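Dephospho-CoA kinase (Legionella pneumophila subsp. pneumophila, PDB 4TTR) probably catalyses the last step of coenzyme A biosynthesis, transferring a phosphate from ATP to the 3'-hydroxyl group of dephospho-CoA. Local coordinates at residues A[16-24]-A[120-130]; A[31-41]-A[193-204]. All coordinates share one frame; numbering follows the deposited sequence. Where two conformers were deposited one is given.

From the N terminus, strand 18-23 runs into the P-loop, predicted to bind ATP, and then into helix 29-38, so the first halves of both contacts follow each other closely in the chain. Contact 1 closes a largely helical loop when strand 122-125 returns beside strand 18-23. Contact 2 closes a longer one, bringing helix 192-213, near the C terminus, against helix 29-38. Because 120-130 comes between 31-41 and 193-204, the two loops cross. Contact 1 builds the middle of the parallel sheet; contact 2 joins two helices that pack on that sheet. They meet at Tyr121, whose OH probably hydrogen-bonds His204 ND1 (2.9 Å), and where Leu123 CD2 packs on Phe36 CD2 (3.7 Å).

Contact 1 of 2, residues A[16-24]-A[120-130]; sequences VYSVGLTGN and PYCLIEIPLLF
Thr22 CG2 approaches the Phe130 ring obliquely, 3.8 Å from its CD1, while Ile126 CD1 sits over the centre of one ring face and a water lies in the ring plane at its edge. That water joins Thr22 OG1 to Leu128 O; OG1 is also hydrogen-bonded to Leu142 O of the neighbouring strand. With chi1 near 59°, Ile126 swings CG1 toward Thr22, and the fit is tight: Ile126 CG1 to Thr22 CG2 is 3.4 Å. Val19 CG2 meets the Tyr121 ring obliquely, and Tyr121 CB packs on Tyr17 CD1 at 3.9 Å.

Between these ends the backbones pair in parallel. Val19 bonds in both directions, its N to Cys122 O (2.8 Å) and its O receiving Ile124 N (2.9 Å). Leu21 does the same with Ile124 O and Ile126 N, though its own N-H comes to Ile124 O from 42° out of the carbonyl plane. Beyond the last direct bond, a water bridges Gly23 N and Ile126 O. Val19, Leu21 and Leu123 share one face of the sheet: Leu123 meets Val19 CG1 through CD1 (3.7 Å) and Leu21 CD2 through CD2 (3.8 Å). Strand 140-145 flanks 18-23 on its other edge. A central strand that leads at Gly23 into the Walker A loop, in a parallel sheet of order 2-3-1-4-5, is the hallmark of the P-loop kinase fold.

Contact 2 of 2, residues A[31-41]-A[193-204]; sequences TVAEFFSELGI and LSELKAKVNKLH
Phe35 sits as a knob in the hole formed by Leu193, Leu196, Lys197 and Val200. Its ring takes Lys197 CB over one face, offset toward the rim and 3.8 Å from Phe35 CZ, while Leu196 CD2 comes to the ring edge. The Phe35 and Lys197 side chains cross at about a right angle. Phe36 is met more squarely: Val200 CG1 stands 3.7 Å from the Phe36 ring centroid, 7° off the normal, with Val32 CG1 and Leu203 CB at the edge. Val200 CG1 can do this because it lies anti to its backbone N (chi1 167°), and the same methyl touches Phe35 CB at 3.7 Å. Segments 31-38 and 193-204, their axes inclined at 55°, pack against the parallel sheet of the P-loop fold, 29-38 following the P-loop. Helix 29-38 ends in a Schellman motif with Gly40 as C-prime residue and Ile41 N bonded to Phe36 O. The turn sets Leu39 and Ile41 around His204: Leu39 CD1 lies over one imidazole face, 3.7 Å from His204 CG, and Ile41 CD1 meets its edge in plane, 3.7 Å from His204 CE1. Thr31 CG2 packs against both Leu193 CD2 and Leu196 CD2, and Thr31 also touches the bound 1,3-butanediol.

Contact 1 of 2, residues A[16-24]-A[120-130]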
loop_
_atom_site.group_PDB
_atom_site.type_symbol
_atom_site.label_atom_id
_atom_site.label_comp_id
_atom_site.label_asym_id
_atom_site.label_seq_id
_atom_site.Cartn_x
_atom_site.Cartn_y
_atom_site.Cartn_z
ATOM N N VAL A 16 -18.621 -3.403 -6.093
ATOM C CA VAL A 16 -18.518 -2.252 -5.197
ATOM C C VAL A 16 -17.575 -1.220 -5.804
ATOM O O VAL A 16 -16.543 -1.579 -6.373
ATOM C CB VAL A 16 -17.992 -2.658 -3.801
ATOM C CG1 VAL A 16 -17.951 -1.455 -2.867
ATOM C CG2 VAL A 16 -18.841 -3.769 -3.208
ATOM N N TYR A 17 -17.929 0.056 -5.681
ATOM C CA TYR A 17 -17.077 1.131 -6.175
ATOM C C TYR A 17 -15.811 1.188 -5.321
ATOM O O TYR A 17 -15.857 1.579 -4.155
ATOM C CB TYR A 17 -17.817 2.472 -6.149
ATOM C CG TYR A 17 -17.143 3.544 -6.976
ATOM C CD1 TYR A 17 -16.009 4.199 -6.509
ATOM C CD2 TYR A 17 -17.634 3.899 -8.229
ATOM C CE1 TYR A 17 -15.384 5.175 -7.263
ATOM C CE2 TYR A 17 -17.015 4.874 -8.990
ATOM C CZ TYR A 17 -15.888 5.509 -8.499
ATOM O OH TYR A 17 -15.261 6.483 -9.243
ATOM N N SER A 18 -14.688 0.792 -5.915
ATOM C CA SER A 18 -13.433 0.660 -5.182
ATOM C C SER A 18 -12.358 1.622 -5.677
ATOM O O SER A 18 -12.138 1.769 -6.881
ATOM C CB SER A 18 -12.917 -0.776 -5.279
ATOM O OG SER A 18 -12.670 -1.140 -6.625
ATOM N N VAL A 19 -11.693 2.268 -4.728
ATOM C CA VAL A 19 -10.595 3.174 -5.009
ATOM C C VAL A 19 -9.308 2.563 -4.473
ATOM O O VAL A 19 -9.196 2.281 -3.283
ATOM C CB VAL A 19 -10.827 4.556 -4.367
ATOM C CG1 VAL A 19 -9.623 5.462 -4.576
ATOM C CG2 VAL A 19 -12.090 5.188 -4.925
ATOM N N GLY A 20 -8.339 2.363 -5.358
ATOM C CA GLY A 20 -7.040 1.866 -4.952
ATOM C C GLY A 20 -6.203 2.977 -4.354
ATOM O O GLY A 20 -6.021 4.019 -4.977
ATOM N N LEU A 21 -5.708 2.756 -3.139
ATOM C CA LEU A 21 -4.826 3.710 -2.474
ATOM C C LEU A 21 -3.370 3.258 -2.566
ATOM O O LEU A 21 -3.002 2.197 -2.058
ATOM C CB LEU A 21 -5.231 3.887 -1.009
ATOM C CG LEU A 21 -4.283 4.727 -0.145
ATOM C CD1 LEU A 21 -4.182 6.145 -0.668
ATOM C CD2 LEU A 21 -4.728 4.726 1.304
ATOM N N THR A 22 -2.554 4.070 -3.227
ATOM C CA THR A 22 -1.126 3.813 -3.350
ATOM C C THR A 22 -0.351 5.031 -2.879
ATOM O O THR A 22 -0.899 6.123 -2.767
ATOM C CB THR A 22 -0.719 3.489 -4.802
ATOM O OG1 THR A 22 -0.988 4.614 -5.649
ATOM C CG2 THR A 22 -1.475 2.291 -5.312
ATOM N N GLY A 23 0.932 4.844 -2.608
ATOM C CA GLY A 23 1.770 5.955 -2.215
ATOM C C GLY A 23 3.234 5.621 -2.354
ATOM O O GLY A 23 3.627 4.466 -2.184
ATOM N N ASN A 24 4.047 6.626 -2.668
ATOM C CA ASN A 24 5.479 6.412 -2.709
ATOM C C ASN A 24 6.008 6.383 -1.282
ATOM O O ASN A 24 5.245 6.292 -0.321
ATOM C CB ASN A 24 6.194 7.474 -3.571
ATOM C CG ASN A 24 6.107 8.888 -3.001
ATOM O OD1 ASN A 24 5.626 9.112 -1.898
ATOM N ND2 ASN A 24 6.599 9.853 -3.770
ATOM N N PRO A 120 -20.438 3.770 1.012
ATOM C CA PRO A 120 -20.854 4.061 -0.368
ATOM C C PRO A 120 -19.794 3.693 -1.401
ATOM O O PRO A 120 -20.124 3.371 -2.544
ATOM C CB PRO A 120 -21.093 5.578 -0.355
ATOM C CG PRO A 120 -21.241 5.943 1.076
ATOM C CD PRO A 120 -20.385 4.993 1.832
ATOM N N TYR A 121 -18.530 3.778 -1.007
ATOM C CA TYR A 121 -17.438 3.267 -1.821
ATOM C C TYR A 121 -16.389 2.707 -0.873
ATOM O O TYR A 121 -16.442 2.962 0.332
ATOM C CB TYR A 121 -16.849 4.354 -2.726
ATOM C CG TYR A 121 -16.136 5.457 -1.981
ATOM C CD1 TYR A 121 -16.822 6.589 -1.555
ATOM C CD2 TYR A 121 -14.781 5.368 -1.701
ATOM C CE1 TYR A 121 -16.181 7.594 -0.870
ATOM C CE2 TYR A 121 -14.131 6.369 -1.015
ATOM C CZ TYR A 121 -14.835 7.479 -0.600
ATOM O OH TYR A 121 -14.197 8.484 0.081
ATOM N N CYS A 122 -15.449 1.942 -1.420
ATOM C CA CYS A 122 -14.443 1.250 -0.617
ATOM C C CYS A 122 -13.040 1.685 -1.018
ATOM O O CYS A 122 -12.769 1.948 -2.185
ATOM C CB CYS A 122 -14.590 -0.268 -0.776
ATOM S SG CYS A 122 -13.500 -1.266 0.277
ATOM N N LEU A 123 -12.159 1.763 -0.030
ATOM C CA LEU A 123 -10.760 2.088 -0.258
ATOM C C LEU A 123 -9.904 0.845 -0.034
ATOM O O LEU A 123 -9.993 0.210 1.011
ATOM C CB LEU A 123 -10.324 3.216 0.672
ATOM C CG LEU A 123 -9.037 3.946 0.304
ATOM C CD1 LEU A 123 -9.257 4.849 -0.900
ATOM C CD2 LEU A 123 -8.555 4.746 1.494
ATOM N N ILE A 124 -9.096 0.497 -1.030
ATOM C CA ILE A 124 -8.201 -0.650 -0.944
ATOM C C ILE A 124 -6.747 -0.180 -0.994
ATOM O O ILE A 124 -6.266 0.263 -2.036
ATOM C CB ILE A 124 -8.449 -1.659 -2.088
ATOM C CG1 ILE A 124 -9.940 -1.999 -2.198
ATOM C CG2 ILE A 124 -7.627 -2.920 -1.864
ATOM C CD1 ILE A 124 -10.292 -2.880 -3.382
ATOM N N GLU A 125 -6.059 -0.263 0.139
ATOM C CA GLU A 125 -4.646 0.088 0.198
ATOM C C GLU A 125 -3.807 -1.019 -0.425
ATOM O O GLU A 125 -3.834 -2.159 0.036
ATOM C CB GLU A 125 -4.206 0.337 1.641
ATOM C CG GLU A 125 -2.803 0.910 1.759
ATOM C CD GLU A 125 -2.344 1.052 3.198
ATOM O OE1 GLU A 125 -1.287 0.484 3.543
ATOM O OE2 GLU A 125 -3.033 1.740 3.980
ATOM N N ILE A 126 -3.063 -0.664 -1.471
ATOM C CA ILE A 126 -2.316 -1.623 -2.275
ATOM C C ILE A 126 -0.889 -1.109 -2.498
ATOM O O ILE A 126 -0.608 0.058 -2.226
ATOM C CB ILE A 126 -3.032 -1.872 -3.622
ATOM C CG1 ILE A 126 -3.180 -0.563 -4.400
ATOM C CG2 ILE A 126 -4.390 -2.502 -3.368
ATOM C CD1 ILE A 126 -3.965 -0.683 -5.695
ATOM N N PRO A 127 0.026 -1.977 -2.974
ATOM C CA PRO A 127 1.408 -1.507 -3.148
ATOM C C PRO A 127 1.586 -0.537 -4.317
ATOM O O PRO A 127 0.774 -0.524 -5.242
ATOM C CB PRO A 127 2.194 -2.801 -3.398
ATOM C CG PRO A 127 1.198 -3.753 -3.932
ATOM C CD PRO A 127 -0.097 -3.422 -3.247
ATOM N N LEU A 128 2.653 0.255 -4.261
ATOM C CA LEU A 128 2.943 1.268 -5.275
ATOM C C LEU A 128 2.962 0.689 -6.690
ATOM O O LEU A 128 2.328 1.228 -7.602
ATOM C CB LEU A 128 4.286 1.934 -4.963
ATOM C CG LEU A 128 4.842 2.934 -5.981
ATOM C CD1 LEU A 128 3.935 4.150 -6.105
ATOM C CD2 LEU A 128 6.251 3.347 -5.582
ATOM N N LEU A 129 3.695 -0.408 -6.860
ATOM C CA LEU A 129 3.828 -1.070 -8.155
ATOM C C LEU A 129 2.893 -2.269 -8.259
ATOM O O LEU A 129 3.316 -3.368 -8.620
ATOM C CB LEU A 129 5.273 -1.522 -8.374
ATOM C CG LEU A 129 6.338 -0.430 -8.308
ATOM C CD1 LEU A 129 7.711 -1.070 -8.235
ATOM C CD2 LEU A 129 6.237 0.496 -9.509
ATOM N N PHE A 130 1.621 -2.054 -7.943
ATOM C CA PHE A 130 0.650 -3.136 -7.951
ATOM C C PHE A 130 0.411 -3.648 -9.369
ATOM O O PHE A 130 0.396 -2.877 -10.331
ATOM C CB PHE A 130 -0.672 -2.681 -7.324
ATOM C CG PHE A 130 -1.419 -1.660 -8.139
ATOM C CD1 PHE A 130 -1.106 -0.315 -8.049
ATOM C CD2 PHE A 130 -2.446 -2.048 -8.984
ATOM C CE1 PHE A 130 -1.795 0.622 -8.793
ATOM C CE2 PHE A 130 -3.140 -1.114 -9.730
ATOM C CZ PHE A 130 -2.814 0.221 -9.635
HETATM O O HOH W 1 -20.296 1.006 -4.199
HETATM O O HOH W 2 0.435 3.419 -8.094
HETATM O O HOH W 3 1.314 1.749 -2.251
#

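Contact 2 of 2, residues A[31-41]-A[193-204]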
loop_
_atom_site.group_PDB
_atom_site.type_symbol
_atom_site.label_atom_id
_atom_site.label_comp_id
_atom_site.label_asym_id
_atom_site.label_seq_id
_atom_site.Cartn_x
_atom_site.Cartn_y
_atom_site.Cartn_z
ATOM N N THR A 31 -1.774 7.622 6.848
ATOM C CA THR A 31 -2.504 8.726 7.459
ATOM C C THR A 31 -3.705 9.083 6.588
ATOM O O THR A 31 -4.793 9.367 7.092
ATOM C CB THR A 31 -1.612 9.960 7.640
ATOM O OG1 THR A 31 -0.476 9.613 8.440
ATOM C CG2 THR A 31 -2.382 11.093 8.309
ATOM N N VAL A 32 -3.493 9.066 5.276
ATOM C CA VAL A 32 -4.567 9.296 4.319
ATOM C C VAL A 32 -5.647 8.238 4.497
ATOM O O VAL A 32 -6.833 8.553 4.485
ATOM C CB VAL A 32 -4.035 9.289 2.868
ATOM C CG1 VAL A 32 -5.174 9.206 1.857
ATOM C CG2 VAL A 32 -3.206 10.531 2.614
ATOM N N ALA A 33 -5.234 6.986 4.669
ATOM C CA ALA A 33 -6.183 5.897 4.881
ATOM C C ALA A 33 -7.010 6.135 6.140
ATOM O O ALA A 33 -8.219 5.907 6.148
ATOM C CB ALA A 33 -5.458 4.567 4.969
ATOM N N GLU A 34 -6.357 6.604 7.199
ATOM C CA GLU A 34 -7.041 6.869 8.460
ATOM C C GLU A 34 -8.081 7.977 8.296
ATOM O O GLU A 34 -9.179 7.890 8.844
ATOM C CB GLU A 34 -6.027 7.240 9.551
ATOM C CG GLU A 34 -6.639 7.555 10.916
ATOM C CD GLU A 34 -7.415 6.388 11.514
ATOM O OE1 GLU A 34 -8.227 6.625 12.434
ATOM O OE2 GLU A 34 -7.214 5.235 11.074
ATOM N N PHE A 35 -7.740 9.015 7.539
ATOM C CA PHE A 35 -8.675 10.112 7.310
ATOM C C PHE A 35 -9.901 9.615 6.542
ATOM O O PHE A 35 -11.025 9.994 6.859
ATOM C CB PHE A 35 -7.995 11.269 6.560
ATOM C CG PHE A 35 -7.150 12.162 7.442
ATOM C CD1 PHE A 35 -7.605 12.573 8.685
ATOM C CD2 PHE A 35 -5.898 12.586 7.024
ATOM C CE1 PHE A 35 -6.833 13.388 9.491
ATOM C CE2 PHE A 35 -5.117 13.402 7.830
ATOM C CZ PHE A 35 -5.587 13.802 9.063
ATOM N N PHE A 36 -9.691 8.758 5.545
ATOM C CA PHE A 36 -10.812 8.143 4.834
ATOM C C PHE A 36 -11.629 7.280 5.786
ATOM O O PHE A 36 -12.864 7.275 5.740
ATOM C CB PHE A 36 -10.321 7.305 3.651
ATOM C CG PHE A 36 -10.086 8.105 2.406
ATOM C CD1 PHE A 36 -11.155 8.589 1.671
ATOM C CD2 PHE A 36 -8.799 8.394 1.979
ATOM C CE1 PHE A 36 -10.945 9.341 0.530
ATOM C CE2 PHE A 36 -8.586 9.142 0.836
ATOM C CZ PHE A 36 -9.659 9.615 0.111
ATOM N N SER A 37 -10.929 6.566 6.658
ATOM C CA SER A 37 -11.574 5.707 7.642
ATOM C C SER A 37 -12.488 6.533 8.538
ATOM O O SER A 37 -13.616 6.142 8.837
ATOM C CB SER A 37 -10.518 4.984 8.485
ATOM O OG SER A 37 -11.035 3.789 9.036
ATOM N N GLU A 38 -11.986 7.689 8.952
ATOM C CA GLU A 38 -12.700 8.540 9.887
ATOM C C GLU A 38 -13.880 9.254 9.229
ATOM O O GLU A 38 -14.714 9.836 9.918
ATOM C CB GLU A 38 -11.733 9.550 10.503
ATOM C CG GLU A 38 -10.712 8.900 11.428
ATOM C CD GLU A 38 -9.584 9.835 11.822
ATOM O OE1 GLU A 38 -9.611 11.016 11.419
ATOM O OE2 GLU A 38 -8.670 9.389 12.543
ATOM N N LEU A 39 -13.950 9.198 7.901
ATOM C CA LEU A 39 -15.105 9.717 7.167
ATOM C C LEU A 39 -16.141 8.620 6.935
ATOM O O LEU A 39 -17.098 8.808 6.185
ATOM C CB LEU A 39 -14.667 10.318 5.831
ATOM C CG LEU A 39 -13.925 11.652 5.933
ATOM C CD1 LEU A 39 -13.208 11.974 4.630
ATOM C CD2 LEU A 39 -14.884 12.777 6.311
ATOM N N GLY A 40 -15.933 7.470 7.571
ATOM C CA GLY A 40 -16.884 6.379 7.519
ATOM C C GLY A 40 -16.691 5.462 6.331
ATOM O O GLY A 40 -17.576 4.668 6.009
ATOM N N ILE A 41 -15.543 5.565 5.671
ATOM C CA ILE A 41 -15.252 4.715 4.522
ATOM C C ILE A 41 -14.558 3.431 4.962
ATOM O O ILE A 41 -13.627 3.461 5.767
ATOM C CB ILE A 41 -14.370 5.441 3.484
ATOM C CG1 ILE A 41 -15.062 6.717 2.995
ATOM C CG2 ILE A 41 -14.054 4.523 2.304
ATOM C CD1 ILE A 41 -16.454 6.497 2.390
ATOM N N LEU A 193 -0.560 18.002 8.391
ATOM C CA LEU A 193 -1.721 17.133 8.572
ATOM C C LEU A 193 -3.054 17.795 8.246
ATOM O O LEU A 193 -3.977 17.132 7.776
ATOM C CB LEU A 193 -1.776 16.628 10.017
ATOM C CG LEU A 193 -0.734 15.608 10.476
ATOM C CD1 LEU A 193 -0.913 15.338 11.962
ATOM C CD2 LEU A 193 -0.841 14.314 9.687
ATOM N N SER A 194 -3.168 19.090 8.518
ATOM C CA SER A 194 -4.435 19.788 8.335
ATOM C C SER A 194 -4.813 19.896 6.859
ATOM O O SER A 194 -5.962 19.646 6.493
ATOM C CB SER A 194 -4.375 21.180 8.967
ATOM O OG SER A 194 -5.574 21.897 8.731
ATOM N N GLU A 195 -3.858 20.272 6.014
ATOM C CA GLU A 195 -4.131 20.369 4.584
ATOM C C GLU A 195 -4.301 18.985 3.982
ATOM O O GLU A 195 -5.023 18.813 3.003
ATOM C CB GLU A 195 -3.017 21.125 3.851
ATOM C CG GLU A 195 -3.372 22.570 3.518
ATOM C CD GLU A 195 -4.635 22.686 2.676
ATOM O OE1 GLU A 195 -4.747 21.963 1.662
ATOM O OE2 GLU A 195 -5.521 23.492 3.034
ATOM N N LEU A 196 -3.627 18.000 4.563
ATOM C CA LEU A 196 -3.784 16.622 4.123
ATOM C C LEU A 196 -5.234 16.193 4.326
ATOM O O LEU A 196 -5.852 15.610 3.436
ATOM C CB LEU A 196 -2.830 15.702 4.884
ATOM C CG LEU A 196 -2.805 14.231 4.465
ATOM C CD1 LEU A 196 -2.455 14.094 2.993
ATOM C CD2 LEU A 196 -1.811 13.453 5.326
ATOM N N LYS A 197 -5.773 16.510 5.497
ATOM C CA LYS A 197 -7.158 16.198 5.819
ATOM C C LYS A 197 -8.133 16.923 4.901
ATOM O O LYS A 197 -9.144 16.358 4.487
ATOM C CB LYS A 197 -7.457 16.564 7.267
ATOM C CG LYS A 197 -8.864 16.221 7.705
ATOM C CD LYS A 197 -9.152 16.846 9.056
ATOM C CE LYS A 197 -10.585 16.583 9.501
ATOM N NZ LYS A 197 -11.581 17.337 8.687
ATOM N N ALA A 198 -7.838 18.183 4.601
ATOM C CA ALA A 198 -8.684 18.963 3.710
ATOM C C ALA A 198 -8.719 18.322 2.330
ATOM O O ALA A 198 -9.777 18.195 1.722
ATOM C CB ALA A 198 -8.191 20.396 3.624
ATOM N N LYS A 199 -7.558 17.905 1.844
ATOM C CA LYS A 199 -7.465 17.279 0.534
ATOM C C LYS A 199 -8.226 15.952 0.487
ATOM O O LYS A 199 -8.926 15.672 -0.486
ATOM C CB LYS A 199 -5.999 17.073 0.155
ATOM C CG LYS A 199 -5.311 18.365 -0.248
ATOM C CD LYS A 199 -3.893 18.139 -0.701
ATOM C CE LYS A 199 -3.361 19.351 -1.439
ATOM N NZ LYS A 199 -1.985 19.116 -1.931
ATOM N N VAL A 200 -8.094 15.145 1.536
ATOM C CA VAL A 200 -8.828 13.886 1.625
ATOM C C VAL A 200 -10.336 14.145 1.602
ATOM O O VAL A 200 -11.084 13.414 0.965
ATOM C CB VAL A 200 -8.443 13.097 2.900
ATOM C CG1 VAL A 200 -9.421 11.956 3.163
ATOM C CG2 VAL A 200 -7.030 12.552 2.773
ATOM N N ASN A 201 -10.773 15.191 2.295
ATOM C CA ASN A 201 -12.183 15.560 2.299
ATOM C C ASN A 201 -12.715 15.813 0.892
ATOM O O ASN A 201 -13.775 15.316 0.532
ATOM C CB ASN A 201 -12.413 16.797 3.167
ATOM C CG ASN A 201 -13.169 16.479 4.439
ATOM O OD1 ASN A 201 -14.398 16.558 4.480
ATOM N ND2 ASN A 201 -12.441 16.102 5.484
ATOM N N LYS A 202 -11.974 16.575 0.093
ATOM C CA LYS A 202 -12.410 16.883 -1.267
ATOM C C LYS A 202 -12.419 15.642 -2.154
ATOM O O LYS A 202 -13.282 15.505 -3.015
ATOM C CB LYS A 202 -11.522 17.961 -1.887
ATOM C CG LYS A 202 -11.649 19.310 -1.206
ATOM C CD LYS A 202 -11.199 20.436 -2.115
ATOM C CE LYS A 202 -10.801 21.665 -1.317
ATOM N NZ LYS A 202 -9.507 21.469 -0.605
ATOM N N LEU A 203 -11.466 14.738 -1.938
ATOM C CA LEU A 203 -11.432 13.485 -2.684
ATOM C C LEU A 203 -12.630 12.632 -2.294
ATOM O O LEU A 203 -13.293 12.042 -3.146
ATOM C CB LEU A 203 -10.128 12.725 -2.426
ATOM C CG LEU A 203 -8.855 13.341 -3.011
ATOM C CD1 LEU A 203 -7.613 12.660 -2.451
ATOM C CD2 LEU A 203 -8.865 13.257 -4.528
ATOM N N HIS A 204 -12.896 12.578 -0.994
ATOM C CA HIS A 204 -14.050 11.873 -0.454
ATOM C C HIS A 204 -15.344 12.334 -1.128
ATOM O O HIS A 204 -16.138 11.514 -1.582
ATOM C CB HIS A 204 -14.116 12.083 1.063
ATOM C CG HIS A 204 -15.390 11.618 1.695
ATOM N ND1 HIS A 204 -15.756 10.290 1.749
ATOM C CD2 HIS A 204 -16.372 12.303 2.326
ATOM C CE1 HIS A 204 -16.916 10.180 2.371
ATOM N NE2 HIS A 204 -17.310 11.388 2.733
#